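PDB 3A04: tryptophanyl-tRNA synthetase from Aeropyrum pernix, which catalyses the ATP-dependent attachment of L-tryptophan to its cognate tRNA, releasing AMP and diphosphate, as a class I aminoacyl-tRNA synthetase. Local coordinates for residues G86-L89 with T90-L94; V129-Y132 with I133-I137; L94-L97 with Q98-F102; G25-P28 with F29-L33. All blocks are in the same frame, centred on the assembly; numbering follows the deposited sequence.

Contact 1 (G86-L89 with T90-L94); sequences GHKL and TVDQL
Lys88 and Asp92, one helical turn apart, form a salt bridge in which NZ of Lys88 stands 2.7 Å from OD2 of Asp92, on the syn lone pair of that oxygen. The lysine chain runs straight as far as CE, and only its last torsion (chi4 -52°) turns NZ in toward OD2 of Asp92; on the way its CG passes OD2 of Asp92 at 3.3 Å. Beneath the ion pair the same two residues share the helical bond from Asp92 N to Lys88 O, 2.7 Å long.

The next carbonyl carries two donors from one residue: Leu89 O accepts Gln93 N at 3.3 Å and Gln93 NE2 at 3.2 Å, reached from opposite faces of the carbonyl plane. NE2 stands well above that plane, although the oxygen lies nearly in the plane of the amide, and the methine CG of Leu89 packs 3.8 Å from NE2 of Gln93.

Outside this shell, His312 hydrogen-bonds NZ of Lys88 and Phe348 receives it as a cation-pi partner. A methionine here would probably leave the Asp92 carboxylate without its counter-charge and His312 without its mate.

Gly86 and His87 close the 'HIGH' region, where ND1 of His87 bonds His84 N. Helix 85-99 is the crossover between strands 72-77 and 103-108; Thr90 and Val91 pack on Phe77, Val91 also meets Met136 and Leu139 of helix 121-139, and Leu89 touches Tyr311 of helix 304-313.

Contact 2 (V129-Y132 with I133-I137); sequences VEEY and IANMI
The carboxylate of Glu131 and the amide of Asn135 lie side by side, pointing the same way, with their planes turned 64° apart. OE2 of Glu131 comes no nearer than 3.8 Å to ND2 of Asn135; the amide instead uses its N-H on the backbone, ND2 of Asn135 bonding Glu131 O at 2.8 Å. That bond is nearly straight (166°), and the acceptor lies almost in the amide plane. The other two polar ends bond groups beyond this turn, OE2 of Glu131 to Phe83 N and OD1 of Asn135 to His352 NE2. The Tyr132 ring leads away from this turn, its edge-to-face partner being His87 and its hydroxyl bonding Ser80 O.

Met136 bends back instead: a turn at chi3 (-123°) brings its CE to 3.9 Å from CB of Tyr132 and 3.5 Å from Tyr132 O. The methyl thus covers a carbonyl that already accepts Met136 N at 2.9 Å. One turn earlier the helix widens into a pi-type turn, and Ala134 N reaches back five residues to Val129 O at 2.8 Å. Val129 and Ile133 meet more loosely, CG2 of Val129 being 4.5 Å from CD1 of Ile133.

Over residues 129-137 the two kinds of contact separate: the Asn135 amide is held between Glu131 O and His352, and Glu131 probably helps position Phe83 of the 'HIGH' region, while Ile133 and Met136 turn apolar groups to Phe148 of strand 147-150.

Contact 3 (L94-L97 with Q98-F102); sequences LIYL and QKNGF
A Schellman motif closes helix 85-99, and its six-residue bond runs from Phe102 N back to Leu97 O at 3.0 Å. Gly101, the C-prime residue, makes the inner bond to Gln98 O; its positive phi (99°) would press a CB against the preceding carbonyl oxygen, which favours glycine here. The apolar contact that accompanies the turn lies between Leu97 and Phe102. Leu97 crosses one face of the phenylalanine ring, its CD2 methyl standing 3.9 Å from the centroid of the Phe102 ring and only 12° off the normal, a CH-pi contact, while its CB meets CG of Phe102 at 3.7 Å.

Asn100, the first residue to leave helical geometry, grips the last turn twice. Both its backbone N (3.1 Å) and its ND2 (2.9 Å) bond Tyr96 O, the side-chain donor arriving from above the carbonyl plane. The Tyr96 ring leans along the helix, since chi1 (166°) sets CG opposite the backbone N, and ND2 of Asn100 also sits over one of its faces, 3.4 Å from CE1 of Tyr96 and offset toward the rim.

This end of the helix is where the beta-alpha-beta crossover of the class I nucleotide-binding fold turns back into strand 103-108. Leu97 packs on Val73 of strand 72-77, and Phe102 enters a patch made by Phe58 and Ile61 of helix 58-66. On the outer side, the extended Lys99 chain lies alongside Ile95, CE of Lys99 resting 3.8 Å from CG2 of Ile95. Farther out, the hydroxyl of Tyr96 bonds Glu42 O, and the Gln98 amide joins Asp142 N and Thr146 OG1.

Contact 4 (G25-P28 with F29-L33); sequences GIRP and FSEVL
Bends at chi2 (-98°) and chi3 (66°) fold the Arg27 chain back toward Glu31, whose own chain runs out extended beyond CG to meet it. NH1 of Arg27 and OE2 of Glu31 close to 2.7 Å in a salt bridge. The guanidinium and carboxylate planes stand 67° apart, so the groups do not pair flat, and OE2 approaches the guanidinium obliquely. The second carboxylate oxygen lies along the aliphatic part of the arginine, OE1 of Glu31 being 3.5 Å from CD of Arg27.

Pro28 packs against both partners. Its CD lies over the centre of one guanidinium face, 4.0 Å above the plane, and is 3.6 Å from OE2 of Glu31.

Here the short edge strand 27-28 passes into a 3-10 turn, residues 29-31, that leads toward helix 33-38. The turn opens with Glu31 N bonding Pro28 O at 3.2 Å, the donor well above the carbonyl plane. CB of Pro28 touches OG of Ser30 at 3.7 Å.

Because Arg22 brings a like charge close to NH2 of Arg27, the Glu31 carboxylate probably offsets some of that repulsion. A serine in place of Arg27 would probably leave this carboxylate without its ion-pair mate and uncover the Pro28 ring. Backbone hydrogen bonds tie Arg27 to His55 and Phe29 to Phe53 of strand 52-56, while the buried Phe29 ring packs on Phe58 and Ile52.

In the fold
Contacts 1 and 3 lie in series on helix 85-99 and share Leu94, but the first serves the 'HIGH' end with a partly buried ion pair and the second ends the helix through a glycine turn and an aromatic contact. Contact 2, the most buried, belongs to helix 121-139 and touches contact 1 directly, through His87 with Tyr132 and Val91 with Met136; its side-chain polarity rests on an amide rather than a salt bridge. Contact 4 is a surface contact on the sheet edge, about 32 Å between centres from contact 2. Its ion pair resembles that of contact 1, though it bridges a strand end and a 3-10 turn instead of one helical turn.

Contact 1 (G86-L89 with T90-L94)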
loop_
_atom_site.group_PDB
_atom_site.type_symbol
_atom_site.label_atom_id
_atom_site.label_comp_id
_atom_site.label_asym_id
_atom_site.label_seq_id
_atom_site.Cartn_x
_atom_site.Cartn_y
_atom_site.Cartn_z
ATOM N N GLY A 86 25.796 8.461 -13.727
ATOM C CA GLY A 86 24.690 9.211 -13.045
ATOM C C GLY A 86 24.488 8.586 -11.652
ATOM O O GLY A 86 24.437 9.260 -10.647
ATOM N N HIS A 87 24.421 7.264 -11.594
ATOM C CA HIS A 87 24.215 6.580 -10.329
ATOM C C HIS A 87 25.444 6.777 -9.477
ATOM O O HIS A 87 25.347 6.987 -8.242
ATOM C CB HIS A 87 23.935 5.071 -10.526
ATOM C CG HIS A 87 22.762 4.756 -11.422
ATOM N ND1 HIS A 87 22.885 4.067 -12.619
ATOM C CD2 HIS A 87 21.441 5.046 -11.301
ATOM C CE1 HIS A 87 21.687 3.911 -13.169
ATOM N NE2 HIS A 87 20.785 4.440 -12.350
ATOM N N LYS A 88 26.649 6.729 -10.079
ATOM C CA LYS A 88 27.829 6.875 -9.253
ATOM C C LYS A 88 27.861 8.192 -8.483
ATOM O O LYS A 88 28.406 8.227 -7.356
ATOM C CB LYS A 88 29.141 6.726 -10.129
ATOM C CG LYS A 88 30.446 7.174 -9.441
ATOM C CD LYS A 88 31.688 6.788 -10.346
ATOM C CE LYS A 88 33.047 7.253 -9.750
ATOM N NZ LYS A 88 32.946 8.670 -9.431
ATOM N N LEU A 89 27.393 9.266 -9.126
ATOM C CA LEU A 89 27.399 10.583 -8.455
ATOM C C LEU A 89 26.587 10.516 -7.169
ATOM O O LEU A 89 26.974 11.114 -6.137
ATOM C CB LEU A 89 26.751 11.619 -9.379
ATOM C CG LEU A 89 26.625 13.057 -8.873
ATOM C CD1 LEU A 89 27.990 13.551 -8.575
ATOM C CD2 LEU A 89 25.967 13.894 -9.952
ATOM N N THR A 90 25.440 9.831 -7.193
ATOM C CA THR A 90 24.668 9.706 -5.960
ATOM C C THR A 90 25.434 8.892 -4.916
ATOM O O THR A 90 25.516 9.324 -3.765
ATOM C CB THR A 90 23.357 9.049 -6.225
ATOM O OG1 THR A 90 22.593 9.941 -6.998
ATOM C CG2 THR A 90 22.575 8.744 -4.897
ATOM N N VAL A 91 26.004 7.728 -5.310
ATOM C CA VAL A 91 26.704 6.861 -4.336
ATOM C C VAL A 91 27.916 7.550 -3.769
ATOM O O VAL A 91 28.281 7.358 -2.607
ATOM C CB VAL A 91 27.123 5.490 -5.000
ATOM C CG1 VAL A 91 27.875 4.600 -4.058
ATOM C CG2 VAL A 91 25.837 4.772 -5.401
ATOM N N ASP A 92 28.611 8.314 -4.620
ATOM C CA ASP A 92 29.768 9.050 -4.114
ATOM C C ASP A 92 29.348 9.993 -2.975
ATOM O O ASP A 92 30.077 10.138 -2.021
ATOM C CB ASP A 92 30.360 9.892 -5.259
ATOM C CG ASP A 92 31.313 9.024 -6.178
ATOM O OD1 ASP A 92 31.808 7.882 -5.788
ATOM O OD2 ASP A 92 31.468 9.462 -7.318
ATOM N N GLN A 93 28.198 10.656 -3.112
ATOM C CA GLN A 93 27.679 11.518 -1.986
ATOM C C GLN A 93 27.316 10.638 -0.762
ATOM O O GLN A 93 27.586 10.998 0.330
ATOM C CB GLN A 93 26.406 12.248 -2.458
ATOM C CG GLN A 93 26.732 13.211 -3.579
ATOM C CD GLN A 93 25.545 13.923 -4.089
ATOM O OE1 GLN A 93 24.891 14.654 -3.352
ATOM N NE2 GLN A 93 25.196 13.677 -5.360
ATOM N N LEU A 94 26.712 9.463 -0.949
ATOM C CA LEU A 94 26.578 8.549 0.210
ATOM C C LEU A 94 27.845 8.140 0.883
ATOM O O LEU A 94 27.890 8.079 2.131
ATOM C CB LEU A 94 25.786 7.260 -0.125
ATOM C CG LEU A 94 24.533 7.419 -0.989
ATOM C CD1 LEU A 94 23.949 5.997 -1.353
ATOM C CD2 LEU A 94 23.494 8.261 -0.198
#

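Contact 2 (V129-Y132 with I133-I137)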
loop_
_atom_site.group_PDB
_atom_site.type_symbol
_atom_site.label_atom_id
_atom_site.label_comp_id
_atom_site.label_asym_id
_atom_site.label_seq_id
_atom_site.Cartn_x
_atom_site.Cartn_y
_atom_site.Cartn_z
ATOM N N VAL A 129 20.649 -6.745 -6.886
ATOM C CA VAL A 129 21.811 -7.198 -6.105
ATOM C C VAL A 129 23.151 -7.104 -6.927
ATOM O O VAL A 129 24.178 -6.604 -6.448
ATOM C CB VAL A 129 21.583 -8.671 -5.669
ATOM C CG1 VAL A 129 22.841 -9.311 -5.049
ATOM C CG2 VAL A 129 20.423 -8.756 -4.563
ATOM N N GLU A 130 23.111 -7.578 -8.150
ATOM C CA GLU A 130 24.361 -7.785 -8.951
ATOM C C GLU A 130 24.750 -6.582 -9.767
ATOM O O GLU A 130 25.915 -6.437 -10.122
ATOM C CB GLU A 130 24.088 -8.925 -9.945
ATOM C CG GLU A 130 24.212 -10.257 -9.200
ATOM C CD GLU A 130 24.015 -11.503 -10.061
ATOM O OE1 GLU A 130 23.890 -11.439 -11.317
ATOM O OE2 GLU A 130 23.960 -12.565 -9.428
ATOM N N GLU A 131 23.770 -5.741 -10.132
ATOM C CA GLU A 131 24.049 -4.511 -10.821
ATOM C C GLU A 131 24.071 -3.290 -9.862
ATOM O O GLU A 131 24.927 -2.431 -9.997
ATOM C CB GLU A 131 23.024 -4.313 -11.887
ATOM C CG GLU A 131 23.312 -3.340 -13.003
ATOM C CD GLU A 131 24.702 -3.550 -13.718
ATOM O OE1 GLU A 131 25.235 -4.709 -13.906
ATOM O OE2 GLU A 131 25.221 -2.479 -14.099
ATOM N N TYR A 132 23.170 -3.190 -8.903
ATOM C CA TYR A 132 23.154 -2.005 -8.104
ATOM C C TYR A 132 23.953 -2.230 -6.827
ATOM O O TYR A 132 24.947 -1.527 -6.602
ATOM C CB TYR A 132 21.696 -1.521 -7.850
ATOM C CG TYR A 132 21.190 -0.870 -9.135
ATOM C CD1 TYR A 132 20.782 -1.639 -10.240
ATOM C CD2 TYR A 132 21.295 0.465 -9.299
ATOM C CE1 TYR A 132 20.381 -1.034 -11.437
ATOM C CE2 TYR A 132 20.883 1.066 -10.480
ATOM C CZ TYR A 132 20.474 0.322 -11.529
ATOM O OH TYR A 132 20.060 0.982 -12.633
ATOM N N ILE A 133 23.497 -3.153 -5.948
ATOM C CA ILE A 133 24.198 -3.261 -4.667
ATOM C C ILE A 133 25.704 -3.595 -4.888
ATOM O O ILE A 133 26.574 -3.031 -4.211
ATOM C CB ILE A 133 23.516 -4.260 -3.709
ATOM C CG1 ILE A 133 22.108 -3.696 -3.336
ATOM C CG2 ILE A 133 24.363 -4.483 -2.435
ATOM C CD1 ILE A 133 21.129 -4.752 -2.720
ATOM N N ALA A 134 25.974 -4.544 -5.783
ATOM C CA ALA A 134 27.369 -4.959 -5.960
ATOM C C ALA A 134 28.206 -3.792 -6.475
ATOM O O ALA A 134 29.282 -3.593 -5.978
ATOM C CB ALA A 134 27.482 -6.190 -6.860
ATOM N N ASN A 135 27.695 -2.982 -7.407
ATOM C CA ASN A 135 28.485 -1.791 -7.832
ATOM C C ASN A 135 28.663 -0.761 -6.734
ATOM O O ASN A 135 29.694 -0.129 -6.598
ATOM C CB ASN A 135 27.869 -1.153 -9.061
ATOM C CG ASN A 135 28.358 -1.822 -10.333
ATOM O OD1 ASN A 135 29.541 -1.821 -10.592
ATOM N ND2 ASN A 135 27.469 -2.404 -11.093
ATOM N N MET A 136 27.649 -0.588 -5.897
ATOM C CA MET A 136 27.798 0.328 -4.772
ATOM C C MET A 136 28.887 -0.110 -3.773
ATOM O O MET A 136 29.680 0.679 -3.292
ATOM C CB MET A 136 26.463 0.395 -4.035
ATOM C CG MET A 136 25.508 1.273 -4.848
ATOM S SD MET A 136 23.971 1.425 -3.818
ATOM C CE MET A 136 22.821 0.790 -4.977
ATOM N N ILE A 137 28.929 -1.393 -3.479
ATOM C CA ILE A 137 29.958 -1.930 -2.579
ATOM C C ILE A 137 31.389 -1.739 -3.204
ATOM O O ILE A 137 32.333 -1.370 -2.511
ATOM C CB ILE A 137 29.733 -3.464 -2.396
ATOM C CG1 ILE A 137 28.420 -3.785 -1.663
ATOM C CG2 ILE A 137 30.866 -4.112 -1.565
ATOM C CD1 ILE A 137 28.129 -2.922 -0.502
#

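Contact 3 (L94-L97 with Q98-F102)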
loop_
_atom_site.group_PDB
_atom_site.type_symbol
_atom_site.label_atom_id
_atom_site.label_comp_id
_atom_site.label_asym_id
_atom_site.label_seq_id
_atom_site.Cartn_x
_atom_site.Cartn_y
_atom_site.Cartn_z
ATOM N N LEU A 94 26.712 9.463 -0.949
ATOM C CA LEU A 94 26.578 8.549 0.210
ATOM C C LEU A 94 27.845 8.140 0.883
ATOM O O LEU A 94 27.890 8.079 2.131
ATOM C CB LEU A 94 25.786 7.260 -0.125
ATOM C CG LEU A 94 24.533 7.419 -0.989
ATOM C CD1 LEU A 94 23.949 5.997 -1.353
ATOM C CD2 LEU A 94 23.494 8.261 -0.198
ATOM N N ILE A 95 28.893 7.839 0.089
ATOM C CA ILE A 95 30.153 7.371 0.707
ATOM C C ILE A 95 30.772 8.494 1.489
ATOM O O ILE A 95 31.247 8.318 2.591
ATOM C CB ILE A 95 31.176 6.885 -0.408
ATOM C CG1 ILE A 95 30.589 5.585 -1.016
ATOM C CG2 ILE A 95 32.579 6.641 0.170
ATOM C CD1 ILE A 95 31.324 5.041 -2.292
ATOM N N TYR A 96 30.778 9.674 0.934
ATOM C CA TYR A 96 31.302 10.798 1.727
ATOM C C TYR A 96 30.560 10.891 3.101
ATOM O O TYR A 96 31.160 10.974 4.179
ATOM C CB TYR A 96 31.106 12.113 0.892
ATOM C CG TYR A 96 31.290 13.364 1.735
ATOM C CD1 TYR A 96 32.584 13.867 2.014
ATOM C CD2 TYR A 96 30.151 14.078 2.241
ATOM C CE1 TYR A 96 32.756 15.050 2.801
ATOM C CE2 TYR A 96 30.334 15.217 3.066
ATOM C CZ TYR A 96 31.647 15.710 3.318
ATOM O OH TYR A 96 31.840 16.850 4.143
ATOM N N LEU A 97 29.228 10.931 3.042
ATOM C CA LEU A 97 28.486 11.059 4.288
ATOM C C LEU A 97 28.770 9.858 5.166
ATOM O O LEU A 97 28.924 10.036 6.335
ATOM C CB LEU A 97 26.956 11.236 3.995
ATOM C CG LEU A 97 26.688 12.531 3.161
ATOM C CD1 LEU A 97 25.267 12.521 2.595
ATOM C CD2 LEU A 97 26.797 13.811 4.073
ATOM N N GLN A 98 28.854 8.644 4.619
ATOM C CA GLN A 98 29.103 7.492 5.473
ATOM C C GLN A 98 30.462 7.619 6.196
ATOM O O GLN A 98 30.554 7.317 7.400
ATOM C CB GLN A 98 29.101 6.209 4.666
ATOM C CG GLN A 98 29.254 4.928 5.494
ATOM C CD GLN A 98 28.893 3.732 4.664
ATOM O OE1 GLN A 98 29.636 3.347 3.780
ATOM N NE2 GLN A 98 27.724 3.132 4.922
ATOM N N LYS A 99 31.516 7.986 5.463
ATOM C CA LYS A 99 32.815 8.173 6.149
ATOM C C LYS A 99 32.740 9.279 7.206
ATOM O O LYS A 99 33.606 9.341 8.036
ATOM C CB LYS A 99 33.909 8.598 5.145
ATOM C CG LYS A 99 34.208 7.512 4.116
ATOM C CD LYS A 99 35.139 8.070 3.033
ATOM C CE LYS A 99 35.748 6.904 2.202
ATOM N NZ LYS A 99 36.362 7.511 0.919
ATOM N N ASN A 100 31.819 10.231 7.070
ATOM C CA ASN A 100 31.680 11.293 8.129
ATOM C C ASN A 100 30.607 10.943 9.183
ATOM O O ASN A 100 30.142 11.779 9.918
ATOM C CB ASN A 100 31.436 12.637 7.467
ATOM C CG ASN A 100 32.674 13.158 6.807
ATOM O OD1 ASN A 100 33.532 13.736 7.489
ATOM N ND2 ASN A 100 32.825 12.915 5.500
ATOM N N GLY A 101 30.299 9.670 9.322
ATOM C CA GLY A 101 29.471 9.255 10.428
ATOM C C GLY A 101 27.978 9.046 10.115
ATOM O O GLY A 101 27.243 8.555 11.004
ATOM N N PHE A 102 27.483 9.349 8.897
ATOM C CA PHE A 102 26.011 9.160 8.636
ATOM C C PHE A 102 25.655 7.719 8.506
ATOM O O PHE A 102 26.410 6.959 7.842
ATOM C CB PHE A 102 25.572 9.896 7.333
ATOM C CG PHE A 102 25.513 11.362 7.441
ATOM C CD1 PHE A 102 26.602 12.090 7.844
ATOM C CD2 PHE A 102 24.316 12.035 7.075
ATOM C CE1 PHE A 102 26.519 13.496 7.923
ATOM C CE2 PHE A 102 24.191 13.417 7.180
ATOM C CZ PHE A 102 25.293 14.176 7.605
#

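Contact 4 (G25-P28 with F29-L33)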
loop_
_atom_site.group_PDB
_atom_site.type_symbol
_atom_site.label_atom_id
_atom_site.label_comp_id
_atom_site.label_asym_id
_atom_site.label_seq_id
_atom_site.Cartn_x
_atom_site.Cartn_y
_atom_site.Cartn_z
ATOM N N GLY A 25 12.164 27.162 -0.701
ATOM C CA GLY A 25 12.959 27.140 0.535
ATOM C C GLY A 25 14.308 26.451 0.332
ATOM O O GLY A 25 14.982 26.037 1.308
ATOM N N ILE A 26 14.694 26.297 -0.924
ATOM C CA ILE A 26 16.046 25.786 -1.226
ATOM C C ILE A 26 17.089 26.906 -1.175
ATOM O O ILE A 26 16.950 27.926 -1.876
ATOM C CB ILE A 26 16.059 25.099 -2.584
ATOM C CG1 ILE A 26 14.982 23.988 -2.593
ATOM C CG2 ILE A 26 17.473 24.634 -2.914
ATOM C CD1 ILE A 26 14.757 23.349 -4.003
ATOM N N ARG A 27 18.124 26.691 -0.388
ATOM C CA ARG A 27 19.174 27.671 -0.126
ATOM C C ARG A 27 20.504 27.346 -0.804
ATOM O O ARG A 27 20.778 26.174 -1.091
ATOM C CB ARG A 27 19.430 27.682 1.377
ATOM C CG ARG A 27 18.145 27.911 2.157
ATOM C CD ARG A 27 17.949 29.383 2.593
ATOM N NE ARG A 27 17.747 30.281 1.473
ATOM C CZ ARG A 27 18.180 31.552 1.395
ATOM N NH1 ARG A 27 18.930 32.121 2.335
ATOM N NH2 ARG A 27 17.904 32.261 0.323
ATOM N N PRO A 28 21.377 28.372 -1.001
ATOM C CA PRO A 28 22.771 28.054 -1.441
ATOM C C PRO A 28 23.429 27.144 -0.445
ATOM O O PRO A 28 23.334 27.388 0.796
ATOM C CB PRO A 28 23.491 29.413 -1.391
ATOM C CG PRO A 28 22.316 30.426 -1.737
ATOM C CD PRO A 28 21.153 29.832 -0.861
ATOM N N PHE A 29 24.120 26.124 -0.967
ATOM C CA PHE A 29 24.860 25.210 -0.099
ATOM C C PHE A 29 25.887 25.897 0.767
ATOM O O PHE A 29 26.241 25.420 1.872
ATOM C CB PHE A 29 25.557 24.052 -0.910
ATOM C CG PHE A 29 26.061 22.939 -0.019
ATOM C CD1 PHE A 29 25.228 21.906 0.354
ATOM C CD2 PHE A 29 27.342 22.963 0.466
ATOM C CE1 PHE A 29 25.656 20.907 1.252
ATOM C CE2 PHE A 29 27.794 21.951 1.255
ATOM C CZ PHE A 29 26.920 20.946 1.699
ATOM N N SER A 30 26.470 26.968 0.264
ATOM C CA SER A 30 27.528 27.644 1.064
ATOM C C SER A 30 27.073 28.102 2.497
ATOM O O SER A 30 27.885 28.169 3.431
ATOM C CB SER A 30 28.083 28.830 0.256
ATOM O OG SER A 30 26.996 29.606 -0.224
ATOM N N GLU A 31 25.766 28.317 2.698
ATOM C CA GLU A 31 25.284 28.751 4.030
ATOM C C GLU A 31 25.526 27.677 5.102
ATOM O O GLU A 31 25.563 27.978 6.304
ATOM C CB GLU A 31 23.815 29.149 3.964
ATOM C CG GLU A 31 23.489 30.267 2.948
ATOM C CD GLU A 31 21.975 30.648 2.970
ATOM O OE1 GLU A 31 21.177 29.990 3.728
ATOM O OE2 GLU A 31 21.584 31.606 2.243
ATOM N N VAL A 32 25.766 26.415 4.700
ATOM C CA VAL A 32 26.025 25.427 5.737
ATOM C C VAL A 32 27.481 25.227 6.017
ATOM O O VAL A 32 27.812 24.403 6.853
ATOM C CB VAL A 32 25.408 24.004 5.472
ATOM C CG1 VAL A 32 23.916 24.059 5.386
ATOM C CG2 VAL A 32 26.053 23.273 4.205
ATOM N N LEU A 33 28.368 25.965 5.359
ATOM C CA LEU A 33 29.798 25.744 5.574
ATOM C C LEU A 33 30.205 25.804 7.039
ATOM O O LEU A 33 30.906 24.887 7.547
ATOM C CB LEU A 33 30.675 26.595 4.625
ATOM C CG LEU A 33 30.474 26.168 3.148
ATOM C CD1 LEU A 33 31.016 27.140 2.083
ATOM C CD2 LEU A 33 30.974 24.699 2.845
#